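Local coordinates for protein Pgp2 (Campylobacter jejuni subsp. jejuni, PDB 6XJ6) that trims peptidoglycan, probably as an LD-carboxypeptidase with a YkuD-type catalytic domain, and binds it through a pocket on an accessory NTF2-like domain, directing helical cell shape, at residues 195-199 against 215-219; 202-206 against 283-287; 180-184 against 231-236. One frame throughout, in Å; residues are numbered along the deposited sequence.

Interaction 1. Residues 195-199 against 215-219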
# COMPACT_ATOMS: atom_id res chain seq x y z
N TYR A 195 -0.03 -17.09 -16.40
CA TYR A 195 0.44 -15.77 -15.99
C TYR A 195 -0.63 -14.71 -16.22
O TYR A 195 -0.97 -13.93 -15.32
CB TYR A 195 1.72 -15.45 -16.76
CG TYR A 195 2.28 -14.05 -16.60
CD1 TYR A 195 2.04 -13.09 -17.58
CD2 TYR A 195 3.08 -13.70 -15.52
CE1 TYR A 195 2.56 -11.82 -17.47
CE2 TYR A 195 3.60 -12.42 -15.40
CZ TYR A 195 3.34 -11.49 -16.39
OH TYR A 195 3.86 -10.22 -16.29
N LEU A 196 -1.20 -14.68 -17.43
CA LEU A 196 -2.19 -13.67 -17.78
C LEU A 196 -3.49 -13.81 -16.99
O LEU A 196 -4.22 -12.82 -16.86
CB LEU A 196 -2.49 -13.71 -19.27
CG LEU A 196 -1.34 -13.30 -20.20
CD1 LEU A 196 -1.71 -13.55 -21.65
CD2 LEU A 196 -0.97 -11.84 -19.98
N SER A 197 -3.80 -15.00 -16.48
CA SER A 197 -5.02 -15.17 -15.70
C SER A 197 -5.03 -14.35 -14.42
O SER A 197 -6.09 -14.20 -13.81
CB SER A 197 -5.21 -16.65 -15.35
OG SER A 197 -4.33 -17.06 -14.31
N PHE A 198 -3.89 -13.81 -14.00
CA PHE A 198 -3.81 -13.03 -12.78
C PHE A 198 -3.93 -11.53 -13.02
O PHE A 198 -3.72 -10.75 -12.09
CB PHE A 198 -2.51 -13.34 -12.03
CG PHE A 198 -2.47 -14.72 -11.46
CD1 PHE A 198 -1.74 -15.72 -12.08
CD2 PHE A 198 -3.20 -15.03 -10.33
CE1 PHE A 198 -1.71 -16.99 -11.56
CE2 PHE A 198 -3.18 -16.31 -9.80
CZ PHE A 198 -2.43 -17.29 -10.42
N TYR A 199 -4.28 -11.12 -14.24
CA TYR A 199 -4.49 -9.72 -14.56
C TYR A 199 -5.96 -9.49 -14.88
O TYR A 199 -6.61 -10.35 -15.48
CB TYR A 199 -3.59 -9.29 -15.73
CG TYR A 199 -2.13 -9.36 -15.34
CD1 TYR A 199 -1.46 -8.24 -14.86
CD2 TYR A 199 -1.43 -10.55 -15.44
CE1 TYR A 199 -0.13 -8.31 -14.47
CE2 TYR A 199 -0.10 -10.63 -15.06
CZ TYR A 199 0.54 -9.52 -14.58
OH TYR A 199 1.86 -9.60 -14.19
N PHE A 215 -1.20 -6.29 -24.28
CA PHE A 215 -0.37 -6.80 -23.19
C PHE A 215 -0.23 -8.31 -23.28
O PHE A 215 0.88 -8.85 -23.13
CB PHE A 215 -1.01 -6.38 -21.87
CG PHE A 215 -0.33 -6.94 -20.65
CD1 PHE A 215 0.88 -6.42 -20.20
CD2 PHE A 215 -0.91 -7.96 -19.92
CE1 PHE A 215 1.49 -6.93 -19.07
CE2 PHE A 215 -0.30 -8.46 -18.78
CZ PHE A 215 0.89 -7.94 -18.35
N ALA A 216 -1.33 -9.02 -23.55
CA ALA A 216 -1.28 -10.47 -23.67
C ALA A 216 -0.34 -10.90 -24.79
O ALA A 216 0.47 -11.81 -24.62
CB ALA A 216 -2.69 -11.01 -23.92
N SER A 217 -0.47 -10.27 -25.96
CA SER A 217 0.38 -10.63 -27.09
C SER A 217 1.84 -10.26 -26.84
O SER A 217 2.75 -10.98 -27.24
CB SER A 217 -0.15 -9.97 -28.36
OG SER A 217 -1.46 -10.43 -28.65
N MET A 218 2.07 -9.13 -26.16
CA MET A 218 3.44 -8.74 -25.82
C MET A 218 4.08 -9.76 -24.90
O MET A 218 5.24 -10.15 -25.09
CB MET A 218 3.44 -7.37 -25.14
CG MET A 218 4.83 -6.91 -24.68
SD MET A 218 4.80 -5.53 -23.54
CE MET A 218 4.26 -6.32 -22.02
N LYS A 219 3.35 -10.20 -23.88
CA LYS A 219 3.92 -11.15 -22.93
C LYS A 219 4.17 -12.49 -23.59
O LYS A 219 5.19 -13.13 -23.33
CB LYS A 219 3.01 -11.30 -21.71
CG LYS A 219 3.03 -10.09 -20.80
CD LYS A 219 4.36 -9.98 -20.07
CE LYS A 219 4.40 -8.78 -19.14
NZ LYS A 219 5.64 -8.77 -18.31
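Phe215 drives its ring edge into the face of Tyr199, a T-shaped pair with centroids 5.1 Å apart and planes at 60°. Phe215 CE2 sits over the middle of the tyrosine ring and CZ nearer its CE1 corner, 4.0 Å from Tyr199 CE1. The same CE2 atom also meets Leu196 CD2, at 3.6 Å and obliquely to the ring, the two side chains sliding past each other in opposite directions. The other leucine branch, CD1, meets Ala216 CB at 3.5 Å, so the two branches of Leu196 divide between the neighbouring residues Phe215 and Ala216. Lys219 crosses Tyr195 at about a right angle. Its CG lies over one face of the Phe215 ring, offset toward the rim, and the bend at chi2 (-70°) carries CD past Tyr195 CE1. At the end of that run Lys219 NZ donates to Tyr195 OH over 3.1 Å. The phenol of Tyr199 has its strongest polar partner in Glu286 and also bonds Trp183 NE1. This is helix-to-helix packing inside the NTF2-like domain: helix 192-196 and the type I turn Leu196-Tyr199 lie against helix 212-223, while Trp183 of helix 170-188 packs on Tyr195 and strand 281-283 backs Tyr199.

Interaction 2. Residues 202-206 against 283-287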
# COMPACT_ATOMS: atom_id res chain seq x y z
N GLN A 202 -10.23 -6.05 -17.55
CA GLN A 202 -10.95 -4.79 -17.70
C GLN A 202 -10.29 -3.63 -16.97
O GLN A 202 -10.37 -2.49 -17.45
CB GLN A 202 -12.38 -4.94 -17.18
CG GLN A 202 -13.01 -6.29 -17.50
CD GLN A 202 -14.51 -6.22 -17.73
OE1 GLN A 202 -15.13 -5.16 -17.58
NE2 GLN A 202 -15.11 -7.35 -18.09
N GLU A 203 -9.61 -3.89 -15.85
CA GLU A 203 -9.18 -2.84 -14.94
C GLU A 203 -7.66 -2.70 -14.81
O GLU A 203 -7.21 -1.69 -14.27
CB GLU A 203 -9.76 -3.09 -13.54
CG GLU A 203 -10.01 -1.83 -12.74
CD GLU A 203 -10.24 -2.11 -11.27
OE1 GLU A 203 -10.72 -3.21 -10.94
OE2 GLU A 203 -9.92 -1.23 -10.44
N PHE A 204 -6.88 -3.66 -15.28
CA PHE A 204 -5.42 -3.53 -15.24
C PHE A 204 -4.99 -2.34 -16.09
O PHE A 204 -5.38 -2.21 -17.25
CB PHE A 204 -4.78 -4.83 -15.76
CG PHE A 204 -3.26 -4.80 -15.80
CD1 PHE A 204 -2.52 -4.46 -14.68
CD2 PHE A 204 -2.59 -5.13 -16.97
CE1 PHE A 204 -1.13 -4.45 -14.73
CE2 PHE A 204 -1.20 -5.12 -17.01
CZ PHE A 204 -0.47 -4.78 -15.89
N LYS A 205 -4.20 -1.44 -15.49
CA LYS A 205 -3.79 -0.20 -16.14
C LYS A 205 -2.28 -0.03 -16.02
O LYS A 205 -1.65 -0.51 -15.07
CB LYS A 205 -4.51 0.99 -15.52
CG LYS A 205 -6.00 1.03 -15.84
CD LYS A 205 -6.68 2.23 -15.22
CE LYS A 205 -8.18 2.19 -15.46
NZ LYS A 205 -8.90 1.33 -14.48
N ARG A 206 -1.70 0.67 -17.00
CA ARG A 206 -0.26 0.79 -17.15
C ARG A 206 0.11 2.21 -17.54
O ARG A 206 -0.70 2.93 -18.14
CB ARG A 206 0.26 -0.15 -18.24
CG ARG A 206 -0.09 -1.62 -18.03
CD ARG A 206 0.06 -2.40 -19.33
NE ARG A 206 1.32 -2.10 -20.00
CZ ARG A 206 2.47 -2.72 -19.75
NH1 ARG A 206 2.54 -3.68 -18.84
NH2 ARG A 206 3.56 -2.37 -20.42
N ILE A 283 -4.38 -8.53 -10.71
CA ILE A 283 -3.44 -7.42 -10.59
C ILE A 283 -4.00 -6.20 -11.31
O ILE A 283 -4.40 -6.28 -12.48
CB ILE A 283 -2.07 -7.83 -11.16
CG1 ILE A 283 -1.47 -8.97 -10.33
CG2 ILE A 283 -1.12 -6.63 -11.21
CD1 ILE A 283 -0.36 -9.70 -11.03
N LEU A 284 -4.02 -5.07 -10.60
CA LEU A 284 -4.50 -3.80 -11.14
C LEU A 284 -3.37 -2.85 -11.52
O LEU A 284 -3.56 -1.98 -12.37
CB LEU A 284 -5.40 -3.10 -10.12
CG LEU A 284 -6.56 -3.95 -9.60
CD1 LEU A 284 -7.26 -3.27 -8.44
CD2 LEU A 284 -7.53 -4.22 -10.73
N ALA A 285 -2.22 -2.99 -10.88
CA ALA A 285 -1.04 -2.19 -11.17
C ALA A 285 0.17 -2.96 -10.69
O ALA A 285 0.12 -3.61 -9.64
CB ALA A 285 -1.10 -0.82 -10.47
N GLU A 286 1.25 -2.89 -11.46
CA GLU A 286 2.44 -3.67 -11.16
C GLU A 286 3.68 -2.84 -11.39
O GLU A 286 3.87 -2.26 -12.47
CB GLU A 286 2.51 -4.94 -12.02
CG GLU A 286 3.84 -5.68 -11.91
CD GLU A 286 3.85 -6.99 -12.66
OE1 GLU A 286 2.88 -7.28 -13.39
OE2 GLU A 286 4.86 -7.73 -12.53
N GLN A 287 4.53 -2.78 -10.37
CA GLN A 287 5.91 -2.38 -10.50
C GLN A 287 6.74 -3.66 -10.46
O GLN A 287 7.50 -3.96 -11.38
CB GLN A 287 6.31 -1.48 -9.35
CG GLN A 287 7.76 -1.08 -9.36
CD GLN A 287 8.12 -0.18 -8.20
OE1 GLN A 287 7.54 0.89 -8.02
NE2 GLN A 287 9.10 -0.61 -7.41
OXT GLN A 287 6.63 -4.45 -9.51
O HOH W 1 -5.84 -0.28 -12.46
O HOH W 2 0.95 -1.54 -13.97
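The Phe204 ring meets the 283-287 backbone with its edge: Leu284 C and the amide nitrogens of Ala285 and Glu286 lie near the ring plane, while the carbonyl oxygens of Ile283 and Leu284 approach obliquely. The closest of these approaches is Phe204 CD1 to Ile283 O, 3.4 Å. Phe204 CG is anti to the backbone N (chi1 178°), and the side chain runs beside that of Ile283, pointing the same way, with CE1 4.1 Å from Ile283 CG2. Phe204 also forms edge-to-face pairs with Tyr199 and Phe215. In the conformer described, one of two, the flat carboxylate of Glu203 rests against a leucine branch, OE1 standing 3.4 Å from Leu284 CD2, and the same oxygen makes a salt bridge with Lys274.

One direct backbone bond joins the segments: Lys205 N to Leu284 O, 3.2 Å and nearly straight at 169°. Leu284 O accepts a second hydrogen bond, from a water that also donates to Glu203 O. A second water bridges the next pair, accepting from Glu286 N at 2.9 Å and donating to Lys205 O, so the loop follows the strand with water in place of regular pairing.

A classic beta bulge sets Leu284 and Ala285 together opposite Tyr272, where the C-terminal strand turns a corner beside strand 263-275. The loop between helices 192-196 and 212-223 lies along that corner, and helix 104-108 touches Lys205, Leu284 and Ala285.

Interaction 3. Residues 180-184 against 231-236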
# COMPACT_ATOMS: atom_id res chain seq x y z
N LEU A 180 0.10 -15.46 -5.48
CA LEU A 180 1.37 -14.82 -5.77
C LEU A 180 2.41 -15.83 -6.24
O LEU A 180 3.13 -15.60 -7.22
CB LEU A 180 1.87 -14.08 -4.53
CG LEU A 180 3.20 -13.33 -4.66
CD1 LEU A 180 3.04 -12.12 -5.56
CD2 LEU A 180 3.71 -12.93 -3.30
N PHE A 181 2.54 -16.95 -5.52
CA PHE A 181 3.56 -17.93 -5.88
C PHE A 181 3.16 -18.74 -7.11
O PHE A 181 4.03 -19.25 -7.82
CB PHE A 181 3.92 -18.80 -4.67
CG PHE A 181 4.84 -18.10 -3.73
CD1 PHE A 181 6.21 -18.12 -3.94
CD2 PHE A 181 4.34 -17.35 -2.68
CE1 PHE A 181 7.06 -17.44 -3.11
CE2 PHE A 181 5.20 -16.66 -1.84
CZ PHE A 181 6.56 -16.71 -2.06
N THR A 182 1.86 -18.86 -7.38
CA THR A 182 1.40 -19.50 -8.61
C THR A 182 1.71 -18.61 -9.81
O THR A 182 2.15 -19.09 -10.86
CB THR A 182 -0.10 -19.77 -8.52
OG1 THR A 182 -0.36 -20.62 -7.38
CG2 THR A 182 -0.62 -20.45 -9.79
N TRP A 183 1.49 -17.30 -9.65
CA TRP A 183 1.86 -16.33 -10.67
C TRP A 183 3.37 -16.33 -10.90
O TRP A 183 3.84 -16.31 -12.04
CB TRP A 183 1.35 -14.97 -10.21
CG TRP A 183 1.84 -13.73 -10.92
CD1 TRP A 183 1.42 -13.23 -12.12
CD2 TRP A 183 2.80 -12.79 -10.41
NE1 TRP A 183 2.08 -12.06 -12.40
CE2 TRP A 183 2.93 -11.77 -11.36
CE3 TRP A 183 3.56 -12.73 -9.24
CZ2 TRP A 183 3.79 -10.69 -11.18
CZ3 TRP A 183 4.42 -11.67 -9.06
CH2 TRP A 183 4.53 -10.66 -10.03
N LYS A 184 4.15 -16.39 -9.81
CA LYS A 184 5.60 -16.48 -9.92
C LYS A 184 6.02 -17.70 -10.73
O LYS A 184 6.90 -17.62 -11.59
CB LYS A 184 6.21 -16.53 -8.52
CG LYS A 184 7.73 -16.67 -8.47
CD LYS A 184 8.20 -16.78 -7.03
CE LYS A 184 9.69 -17.03 -6.93
NZ LYS A 184 10.07 -18.37 -7.47
N ILE A 231 14.22 -17.26 -9.78
CA ILE A 231 13.73 -16.05 -9.14
C ILE A 231 13.30 -16.38 -7.71
O ILE A 231 12.71 -17.43 -7.46
CB ILE A 231 12.56 -15.44 -9.95
CG1 ILE A 231 11.99 -14.21 -9.25
CG2 ILE A 231 11.47 -16.49 -10.18
CD1 ILE A 231 11.05 -13.40 -10.12
N LYS A 232 13.63 -15.48 -6.78
CA LYS A 232 13.25 -15.63 -5.38
C LYS A 232 12.57 -14.36 -4.89
O LYS A 232 13.00 -13.25 -5.20
CB LYS A 232 14.49 -15.89 -4.51
CG LYS A 232 14.91 -17.35 -4.46
CD LYS A 232 16.23 -17.52 -3.73
CE LYS A 232 17.41 -17.47 -4.69
NZ LYS A 232 18.61 -16.84 -4.07
N PHE A 233 11.49 -14.54 -4.13
CA PHE A 233 10.80 -13.44 -3.47
C PHE A 233 11.18 -13.42 -2.00
O PHE A 233 11.30 -14.48 -1.36
CB PHE A 233 9.28 -13.59 -3.57
CG PHE A 233 8.72 -13.43 -4.96
CD1 PHE A 233 9.52 -13.07 -6.03
CD2 PHE A 233 7.36 -13.64 -5.18
CE1 PHE A 233 8.97 -12.92 -7.30
CE2 PHE A 233 6.82 -13.49 -6.44
CZ PHE A 233 7.62 -13.14 -7.50
N SER A 234 11.37 -12.22 -1.46
CA SER A 234 11.65 -12.08 -0.04
C SER A 234 11.04 -10.78 0.46
O SER A 234 10.57 -9.95 -0.32
CB SER A 234 13.16 -12.13 0.25
OG SER A 234 13.84 -11.04 -0.33
N ASP A 235 11.03 -10.63 1.78
CA ASP A 235 10.51 -9.43 2.45
C ASP A 235 9.08 -9.12 2.00
O ASP A 235 8.75 -7.99 1.64
CB ASP A 235 11.44 -8.23 2.23
CG ASP A 235 11.13 -7.06 3.15
OD1 ASP A 235 10.59 -7.29 4.26
OD2 ASP A 235 11.43 -5.91 2.77
N ILE A 236 8.22 -10.13 2.03
CA ILE A 236 6.86 -9.97 1.53
C ILE A 236 6.00 -9.28 2.58
O ILE A 236 5.91 -9.73 3.73
CB ILE A 236 6.25 -11.32 1.13
CG1 ILE A 236 7.08 -11.96 0.02
CG2 ILE A 236 4.81 -11.13 0.64
CD1 ILE A 236 6.75 -13.43 -0.21
O HOH W 3 12.39 -19.57 -9.73
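Lys184 lays its aliphatic chain across the Phe233 ring, and this is the tight part of the contact. CD sits over the ring centre, 3.6 Å from the centroid and 10° off the normal, a CH-pi contact, with CB and CG beside it over CE2 and CZ. The chain is extended from the first torsion onward (chi1 178°) until it bends at chi4, which turns the ammonium toward the backbone just before the strand. There Lys184 NZ donates to Ile231 O at 2.8 Å, approaching from above the carbonyl plane, 42° out of it. The lysine thus uses its methylenes on the ring and its charge on the backbone; NZ is too far from the ring for more than a weak cation-pi attraction.

Around the rest of Phe233, Leu180 CG meets the edge at CE2, 4.0 Å away, and Trp183 CZ3 comes obliquely to within 3.9 Å of Phe233 CZ. A second close point is Phe181 CZ against Ile236 CD1, 3.8 Å.

Elsewhere the fit is looser. Phe181 and Phe233 meet obliquely, centroids 5.8 Å apart. At the 231 end a water accepts from Ile231 N and only weakly from Lys184 NZ, and the Lys232 side chain is exposed, its CB directed away from the helix.

Helix 170-188 packs here on the start of strand 232-240, their local axes 10.6 Å apart and roughly antiparallel. Phe254 of strand 249-260 meets Phe233, and Leu271 of strand 263-275 touches Leu180 and Trp183.

In the fold
All three contacts lie in the C-terminal NTF2-like domain, away from the predicted catalytic histidine and cysteine. Interactions 1 and 2 have centres about 11 Å apart; the centre of interaction 3 is about 17 Å from that of interaction 1 and about 18 Å from that of interaction 2. Along the chain, interaction 1 is nested within the loop closed by interaction 3, whereas interaction 2 crosses both. Trp183 of helix 170-188 bridges the set, touching Tyr195, Tyr199, Ile283 and Glu286. Interaction 3 sets helix 170-188 on the curved antiparallel sheet, as in the NTF2 fold, interaction 1 packs helix 212-223 against helix 192-196, and interaction 2 fixes the loop between those two helices to the C-terminal strand of that sheet.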